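Local atomic coordinates of lytic polysaccharide monooxygenase (PDB entry 6NDQ), a protein that probably uses a copper centre to cleave polysaccharide chains oxidatively, with cellulose the likely substrate, as in related monooxygenases. Residues D59-V64 against L129-L134; W89-I94 against S159-V164. All coordinates share one frame; numbering follows the deposited sequence.

Contact 1: residues D59-V64 against L129-L134; sequences DFPAAV and LTWSDL
Trp131 pushes its indole into the turn made by residues 59-64 and meets three of its residues in three different ways. Pro61 lies over one face: its CG sits 3.9 Å from the centroid of the Trp131 six-membered ring and 11° off the ring normal, a CH-pi contact in which the slightly positive ring hydrogens of a proline suit the electron-rich indole. At the indole edge, Trp131 NE1 donates to Val64 O over 2.8 Å, with an N-H...O angle of 159°. The oxygen is nearly coplanar with the indole and the nitrogen lies in the carbonyl plane, which fixes the ring's rotation while Pro61 covers its face. Phe60 turns its phenyl group away, so its side chain touches through CB, 3.8 Å from Trp131 CH2. With Trp131 CG anti to its own carbonyl carbon (chi1 -75°), the indole reaches across from the 3-10 turn 131-133 to helix 60-63. A leucine in its place would probably leave Val64 O without this donor and Pro61 without a flat surface to rest on. Asp66 OD1 accepts from the backbone N of Trp131, and Ile167 of strand 160-170 also touches the Trp131 side chain. The arrangement is that of a short helical turn joined to the loop before strand 134-139, both resting on strands of the mixed sheet, within the beta-sandwich characteristic of lytic polysaccharide monooxygenases.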
ATOM      1  N   ASP A  59       7.298  15.435   6.280  1.00 45.81           N
ATOM      2  CA  ASP A  59       8.505  14.703   6.674  1.00 46.79           C
ATOM      3  C   ASP A  59       8.088  13.263   6.950  1.00 46.31           C
ATOM      4  O   ASP A  59       7.708  12.895   8.064  1.00 46.48           O
ATOM      5  CB  ASP A  59       9.169  15.344   7.889  1.00 48.02           C
ATOM      6  CG  ASP A  59      10.637  14.947   8.036  1.00 51.67           C
ATOM      7  OD1 ASP A  59      11.163  14.232   7.152  1.00 43.98           O
ATOM      8  OD2 ASP A  59      11.264  15.351   9.041  1.00 50.95           O
ATOM      9  N   PHE A  60       8.169  12.433   5.917  1.00 42.69           N
ATOM     10  CA  PHE A  60       7.561  11.112   5.978  1.00 38.40           C
ATOM     11  C   PHE A  60       8.477  10.075   6.624  1.00 36.59           C
ATOM     12  O   PHE A  60       8.006   9.302   7.467  1.00 38.43           O
ATOM     13  CB  PHE A  60       7.113  10.701   4.574  1.00 35.72           C
ATOM     14  CG  PHE A  60       5.965  11.523   4.068  1.00 36.04           C
ATOM     15  CD1 PHE A  60       4.930  11.868   4.924  1.00 34.74           C
ATOM     16  CD2 PHE A  60       5.934  11.985   2.768  1.00 33.91           C
ATOM     17  CE1 PHE A  60       3.868  12.627   4.486  1.00 33.72           C
ATOM     18  CE2 PHE A  60       4.869  12.751   2.324  1.00 34.81           C
ATOM     19  CZ  PHE A  60       3.838  13.072   3.186  1.00 32.45           C
ATOM     20  N   PRO A  61       9.772  10.012   6.298  1.00 36.12           N
ATOM     21  CA  PRO A  61      10.644   9.090   7.051  1.00 32.42           C
ATOM     22  C   PRO A  61      10.749   9.426   8.534  1.00 39.09           C
ATOM     23  O   PRO A  61      11.065   8.530   9.337  1.00 33.97           O
ATOM     24  CB  PRO A  61      12.000   9.220   6.342  1.00 33.01           C
ATOM     25  CG  PRO A  61      11.657   9.696   4.957  1.00 37.09           C
ATOM     26  CD  PRO A  61      10.479  10.609   5.145  1.00 35.23           C
ATOM     27  N   ALA A  62      10.468  10.672   8.932  1.00 38.95           N
ATOM     28  CA  ALA A  62      10.604  11.037  10.340  1.00 40.96           C
ATOM     29  C   ALA A  62       9.502  10.425  11.192  1.00 39.82           C
ATOM     30  O   ALA A  62       9.693  10.221  12.396  1.00 42.66           O
ATOM     31  CB  ALA A  62      10.607  12.556  10.503  1.00 39.66           C
ATOM     32  N   ALA A  63       8.348  10.131  10.597  1.00 39.35           N
ATOM     33  CA  ALA A  63       7.235   9.550  11.332  1.00 36.08           C
ATOM     34  C   ALA A  63       7.025   8.074  11.027  1.00 25.49           C
ATOM     35  O   ALA A  63       6.249   7.421  11.729  1.00 28.66           O
ATOM     36  CB  ALA A  63       5.943  10.325  11.040  1.00 38.93           C
ATOM     37  N   VAL A  64       7.706   7.539  10.018  1.00 31.46           N
ATOM     38  CA  VAL A  64       7.538   6.160   9.573  1.00 23.76           C
ATOM     39  C   VAL A  64       8.902   5.473   9.547  1.00 20.27           C
ATOM     40  O   VAL A  64       9.625   5.545   8.539  1.00 19.97           O
ATOM     41  CB  VAL A  64       6.855   6.119   8.199  1.00 22.85           C
ATOM     42  CG1 VAL A  64       6.829   4.700   7.643  1.00 20.70           C
ATOM     43  CG2 VAL A  64       5.449   6.673   8.296  1.00 22.38           C
ATOM     44  N   LEU A 129      11.093  -3.924   4.422  1.00 19.75           N
ATOM     45  CA  LEU A 129      10.962  -2.735   3.590  1.00 19.45           C
ATOM     46  C   LEU A 129      11.544  -1.532   4.316  1.00 20.04           C
ATOM     47  O   LEU A 129      11.068  -1.159   5.394  1.00 21.23           O
ATOM     48  CB  LEU A 129       9.496  -2.489   3.246  1.00 20.66           C
ATOM     49  CG  LEU A 129       9.234  -1.348   2.281  1.00 19.60           C
ATOM     50  CD1 LEU A 129      10.102  -1.500   1.038  1.00 18.86           C
ATOM     51  CD2 LEU A 129       7.762  -1.345   1.881  1.00 18.98           C
ATOM     52  N   THR A 130      12.570  -0.922   3.732  1.00 19.75           N
ATOM     53  CA  THR A 130      13.133   0.292   4.295  1.00 21.94           C
ATOM     54  C   THR A 130      13.123   1.398   3.252  1.00 21.31           C
ATOM     55  O   THR A 130      12.980   1.155   2.059  1.00 19.08           O
ATOM     56  CB  THR A 130      14.563   0.069   4.809  1.00 24.14           C
ATOM     57  OG1 THR A 130      15.463  -0.023   3.699  1.00 25.06           O
ATOM     58  CG2 THR A 130      14.626  -1.219   5.639  1.00 19.35           C
ATOM     59  N   TRP A 131      13.255   2.636   3.723  1.00 18.64           N
ATOM     60  CA  TRP A 131      13.228   3.766   2.806  1.00 20.56           C
ATOM     61  C   TRP A 131      14.350   3.702   1.765  1.00 20.62           C
ATOM     62  O   TRP A 131      14.132   4.060   0.608  1.00 20.18           O
ATOM     63  CB  TRP A 131      13.299   5.073   3.593  1.00 18.64           C
ATOM     64  CG  TRP A 131      12.002   5.433   4.271  1.00 21.22           C
ATOM     65  CD1 TRP A 131      11.646   5.146   5.556  1.00 19.36           C
ATOM     66  CD2 TRP A 131      10.888   6.123   3.692  1.00 22.36           C
ATOM     67  NE1 TRP A 131      10.384   5.625   5.817  1.00 20.56           N
ATOM     68  CE2 TRP A 131       9.898   6.235   4.692  1.00 21.72           C
ATOM     69  CE3 TRP A 131      10.630   6.662   2.425  1.00 22.78           C
ATOM     70  CZ2 TRP A 131       8.673   6.868   4.467  1.00 24.06           C
ATOM     71  CZ3 TRP A 131       9.411   7.291   2.205  1.00 21.45           C
ATOM     72  CH2 TRP A 131       8.449   7.385   3.215  1.00 22.95           C
ATOM     73  N   SER A 132      15.556   3.262   2.153  1.00 21.99           N
ATOM     74  CA  SER A 132      16.645   3.147   1.179  1.00 20.75           C
ATOM     75  C   SER A 132      16.373   2.115   0.089  1.00 24.68           C
ATOM     76  O   SER A 132      17.094   2.089  -0.915  1.00 25.25           O
ATOM     77  CB  SER A 132      17.965   2.803   1.887  1.00 23.08           C
ATOM     78  OG  SER A 132      17.949   1.489   2.413  1.00 23.95           O
ATOM     79  N   ASP A 133      15.362   1.269   0.247  1.00 24.35           N
ATOM     80  CA  ASP A 133      15.006   0.330  -0.806  1.00 20.79           C
ATOM     81  C   ASP A 133      14.070   0.934  -1.845  1.00 20.98           C
ATOM     82  O   ASP A 133      13.832   0.306  -2.883  1.00 21.56           O
ATOM     83  CB  ASP A 133      14.348  -0.912  -0.205  1.00 20.05           C
ATOM     84  CG  ASP A 133      15.207  -1.579   0.852  1.00 22.55           C
ATOM     85  OD1 ASP A 133      16.389  -1.861   0.574  1.00 25.47           O
ATOM     86  OD2 ASP A 133      14.703  -1.821   1.973  1.00 24.28           O
ATOM     87  N   LEU A 134      13.542   2.122  -1.595  1.00 18.31           N
ATOM     88  CA  LEU A 134      12.559   2.764  -2.458  1.00 16.84           C
ATOM     89  C   LEU A 134      13.207   3.778  -3.394  1.00 18.41           C
ATOM     90  O   LEU A 134      14.240   4.377  -3.079  1.00 19.77           O
ATOM     91  CB  LEU A 134      11.491   3.468  -1.622  1.00 18.37           C
ATOM     92  CG  LEU A 134      10.630   2.582  -0.730  1.00 17.87           C
ATOM     93  CD1 LEU A 134       9.687   3.436   0.078  1.00 16.08           C
ATOM     94  CD2 LEU A 134       9.837   1.628  -1.582  1.00 14.51           C
TER

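Contact 2: residues W89-I94 against S159-V164; sequences WKTTDI and SGRHVV
Arg161 reaches across to the backbone of Trp89 and closes both terminal nitrogens on one carbonyl oxygen. Arg161 NH1 lies 2.8 Å from Trp89 O and Arg161 NH2 lies 2.9 Å from the same atom. The oxygen is almost in the guanidinium plane, so the fork meets it end-on, but the two bonds differ at the acceptor: NH1 approaches in the carbonyl plane, on a lone pair, whereas NH2 is tilted 29° from that plane. Both are bent, with N-H...O angles of 147° and 142°, as expected when two donors share one atom. An extended chain that bends at chi3 carries the guanidinium there, a span suited to arginine's length. Thr91 completes the tight part by laying CG2 over one guanidinium face, 3.5 Å from Arg161 NH1; with CG2 anti to its carbonyl carbon, it presents the methyl, rather than the hydroxyl, to the flat group.

Elsewhere the fit is looser. Ile94 CD1 and Val164 CG2 face each other at 4.6 Å, too far for close packing. Lys90 is exposed, its CB directed away from the other segment, and its NZ donates to Glu30 O.

The Trp89 indole turns instead to helices 10-18 and 32-40, giving NE1 to Ser85 O and taking part in a cation-pi contact with Arg10. Strand 92-94 pairs in parallel with strand 175-185, which also pairs antiparallel with strand 160-170; Arg161 thus ties the approach to strand 92-94 to the start of strand 160-170, with Pro124 also against its side chain.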
ATOM      1  N   TRP A  89       3.559 -12.133  -0.063  1.00 16.95           N
ATOM      2  CA  TRP A  89       2.314 -11.389  -0.302  1.00 18.65           C
ATOM      3  C   TRP A  89       1.804 -11.564  -1.732  1.00 16.35           C
ATOM      4  O   TRP A  89       2.583 -11.571  -2.687  1.00 19.38           O
ATOM      5  CB  TRP A  89       2.534  -9.898  -0.045  1.00 14.80           C
ATOM      6  CG  TRP A  89       2.777  -9.554   1.388  1.00 17.25           C
ATOM      7  CD1 TRP A  89       3.983  -9.462   2.008  1.00 17.25           C
ATOM      8  CD2 TRP A  89       1.786  -9.256   2.379  1.00 14.93           C
ATOM      9  NE1 TRP A  89       3.810  -9.127   3.333  1.00 13.58           N
ATOM     10  CE2 TRP A  89       2.474  -8.968   3.583  1.00 12.39           C
ATOM     11  CE3 TRP A  89       0.391  -9.180   2.367  1.00 14.33           C
ATOM     12  CZ2 TRP A  89       1.810  -8.659   4.768  1.00 13.51           C
ATOM     13  CZ3 TRP A  89      -0.266  -8.839   3.542  1.00 17.06           C
ATOM     14  CH2 TRP A  89       0.443  -8.598   4.732  1.00 12.74           C
ATOM     15  N   LYS A  90       0.481 -11.685  -1.891  1.00 15.18           N
ATOM     16  CA  LYS A  90      -0.088 -11.837  -3.228  1.00 16.08           C
ATOM     17  C   LYS A  90       0.109 -10.563  -4.034  1.00 19.07           C
ATOM     18  O   LYS A  90      -0.113  -9.454  -3.528  1.00 14.75           O
ATOM     19  CB  LYS A  90      -1.581 -12.188  -3.169  1.00 18.22           C
ATOM     20  CG  LYS A  90      -1.909 -13.415  -2.335  1.00 18.33           C
ATOM     21  CD  LYS A  90      -1.261 -14.670  -2.910  1.00 21.21           C
ATOM     22  CE  LYS A  90      -1.488 -15.875  -2.007  1.00 21.77           C
ATOM     23  NZ  LYS A  90      -1.016 -17.146  -2.656  1.00 26.82           N
ATOM     24  N   THR A  91       0.535 -10.724  -5.281  1.00 17.42           N
ATOM     25  CA  THR A  91       0.882  -9.614  -6.165  1.00 19.08           C
ATOM     26  C   THR A  91      -0.212  -9.346  -7.188  1.00 18.62           C
ATOM     27  O   THR A  91      -1.080 -10.187  -7.445  1.00 18.77           O
ATOM     28  CB  THR A  91       2.192  -9.889  -6.906  1.00 18.16           C
ATOM     29  OG1 THR A  91       2.035 -11.075  -7.710  1.00 20.06           O
ATOM     30  CG2 THR A  91       3.338 -10.084  -5.913  1.00 17.40           C
ATOM     31  N   THR A  92      -0.162  -8.139  -7.753  1.00 18.38           N
ATOM     32  CA  THR A  92      -0.906  -7.752  -8.946  1.00 19.11           C
ATOM     33  C   THR A  92       0.089  -7.592 -10.079  1.00 22.04           C
ATOM     34  O   THR A  92       1.108  -6.900  -9.918  1.00 20.42           O
ATOM     35  CB  THR A  92      -1.669  -6.433  -8.755  1.00 16.43           C
ATOM     36  OG1 THR A  92      -2.666  -6.596  -7.747  1.00 18.32           O
ATOM     37  CG2 THR A  92      -2.347  -6.018 -10.049  1.00 18.33           C
ATOM     38  N   ASP A  93      -0.189  -8.256 -11.201  1.00 22.99           N
ATOM     39  CA  ASP A  93       0.584  -8.041 -12.416  1.00 27.18           C
ATOM     40  C   ASP A  93       0.429  -6.605 -12.892  1.00 26.20           C
ATOM     41  O   ASP A  93      -0.687  -6.080 -12.980  1.00 24.30           O
ATOM     42  CB  ASP A  93       0.120  -8.994 -13.512  1.00 25.43           C
ATOM     43  CG  ASP A  93       0.928 -10.257 -13.562  1.00 28.28           C
ATOM     44  OD1 ASP A  93       1.479 -10.660 -12.512  1.00 31.31           O
ATOM     45  OD2 ASP A  93       1.027 -10.835 -14.663  1.00 33.63           O
ATOM     46  N   ILE A  94       1.550  -5.963 -13.210  1.00 26.11           N
ATOM     47  CA  ILE A  94       1.536  -4.653 -13.846  1.00 23.89           C
ATOM     48  C   ILE A  94       2.632  -4.633 -14.903  1.00 22.75           C
ATOM     49  O   ILE A  94       3.546  -5.456 -14.893  1.00 26.23           O
ATOM     50  CB  ILE A  94       1.733  -3.498 -12.833  1.00 22.81           C
ATOM     51  CG1 ILE A  94       3.097  -3.613 -12.146  1.00 20.43           C
ATOM     52  CG2 ILE A  94       0.592  -3.469 -11.799  1.00 22.26           C
ATOM     53  CD1 ILE A  94       3.382  -2.464 -11.179  1.00 19.16           C
ATOM     54  N   SER A 159      11.580  -5.576 -13.027  1.00 22.91           N
ATOM     55  CA  SER A 159      11.046  -6.897 -13.318  1.00 25.72           C
ATOM     56  C   SER A 159      10.783  -7.642 -12.019  1.00 23.63           C
ATOM     57  O   SER A 159      11.464  -7.430 -11.012  1.00 23.15           O
ATOM     58  CB  SER A 159      12.002  -7.698 -14.202  1.00 24.51           C
ATOM     59  OG  SER A 159      13.121  -8.078 -13.443  1.00 29.79           O
ATOM     60  N   GLY A 160       9.784  -8.513 -12.058  1.00 27.08           N
ATOM     61  CA  GLY A 160       9.523  -9.400 -10.954  1.00 22.20           C
ATOM     62  C   GLY A 160       8.837  -8.701  -9.795  1.00 19.11           C
ATOM     63  O   GLY A 160       8.173  -7.666  -9.942  1.00 17.66           O
ATOM     64  N   ARG A 161       9.036  -9.274  -8.615  1.00 18.25           N
ATOM     65  CA  ARG A 161       8.284  -8.881  -7.432  1.00 19.67           C
ATOM     66  C   ARG A 161       8.814  -7.570  -6.862  1.00 16.47           C
ATOM     67  O   ARG A 161       9.995  -7.475  -6.513  1.00 17.63           O
ATOM     68  CB  ARG A 161       8.366  -9.980  -6.370  1.00 19.56           C
ATOM     69  CG  ARG A 161       7.640  -9.601  -5.076  1.00 22.12           C
ATOM     70  CD  ARG A 161       7.885 -10.585  -3.930  1.00 23.99           C
ATOM     71  NE  ARG A 161       6.999 -11.743  -3.991  1.00 23.02           N
ATOM     72  CZ  ARG A 161       5.731 -11.743  -3.571  1.00 24.14           C
ATOM     73  NH1 ARG A 161       5.198 -10.640  -3.046  1.00 19.80           N
ATOM     74  NH2 ARG A 161       4.991 -12.840  -3.665  1.00 20.01           N
ATOM     75  N   HIS A 162       7.931  -6.577  -6.719  1.00 16.94           N
ATOM     76  CA  HIS A 162       8.263  -5.327  -6.050  1.00 19.37           C
ATOM     77  C   HIS A 162       7.158  -4.961  -5.071  1.00 16.31           C
ATOM     78  O   HIS A 162       6.108  -5.596  -5.013  1.00 16.19           O
ATOM     79  CB  HIS A 162       8.430  -4.169  -7.048  1.00 17.72           C
ATOM     80  CG  HIS A 162       9.672  -4.258  -7.871  1.00 21.42           C
ATOM     81  ND1 HIS A 162      10.689  -3.327  -7.793  1.00 19.93           N
ATOM     82  CD2 HIS A 162      10.071  -5.177  -8.782  1.00 18.99           C
ATOM     83  CE1 HIS A 162      11.650  -3.656  -8.640  1.00 22.02           C
ATOM     84  NE2 HIS A 162      11.305  -4.781  -9.245  1.00 18.06           N
ATOM     85  N   VAL A 163       7.388  -3.871  -4.335  1.00 18.64           N
ATOM     86  CA  VAL A 163       6.341  -3.179  -3.596  1.00 18.17           C
ATOM     87  C   VAL A 163       6.237  -1.756  -4.135  1.00 14.12           C
ATOM     88  O   VAL A 163       7.261  -1.085  -4.320  1.00 11.54           O
ATOM     89  CB  VAL A 163       6.623  -3.174  -2.085  1.00 13.94           C
ATOM     90  CG1 VAL A 163       5.540  -2.399  -1.354  1.00 17.42           C
ATOM     91  CG2 VAL A 163       6.713  -4.619  -1.563  1.00 18.63           C
ATOM     92  N   VAL A 164       5.012  -1.335  -4.442  1.00 15.93           N
ATOM     93  CA  VAL A 164       4.681   0.067  -4.697  1.00 14.83           C
ATOM     94  C   VAL A 164       4.240   0.697  -3.382  1.00 15.22           C
ATOM     95  O   VAL A 164       3.422   0.136  -2.647  1.00 14.15           O
ATOM     96  CB  VAL A 164       3.576   0.196  -5.761  1.00 18.61           C
ATOM     97  CG1 VAL A 164       3.118   1.645  -5.894  1.00 19.59           C
ATOM     98  CG2 VAL A 164       4.043  -0.390  -7.090  1.00 17.61           C
TER

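How the contacts relate
The centres of contacts 1 and 2 are 19 Å apart, and their segments alternate along the chain: 59-64, 89-94, 129-134, then 159-164. The long strand 160-170 relates them, since contact 2 uses its beginning while Ile167 and Tyr165, farther along, touch residues of contact 1. Strand 175-185 likewise touches residues of both. They meet directly where Leu129 CD2 packs 4.1 Å from Val163 CG1. Contact 1 therefore joins a short helix to a loop against one part of the mixed sheet and contact 2 fastens a strand approach near another part, so that chain regions distant in sequence are held on the same beta framework.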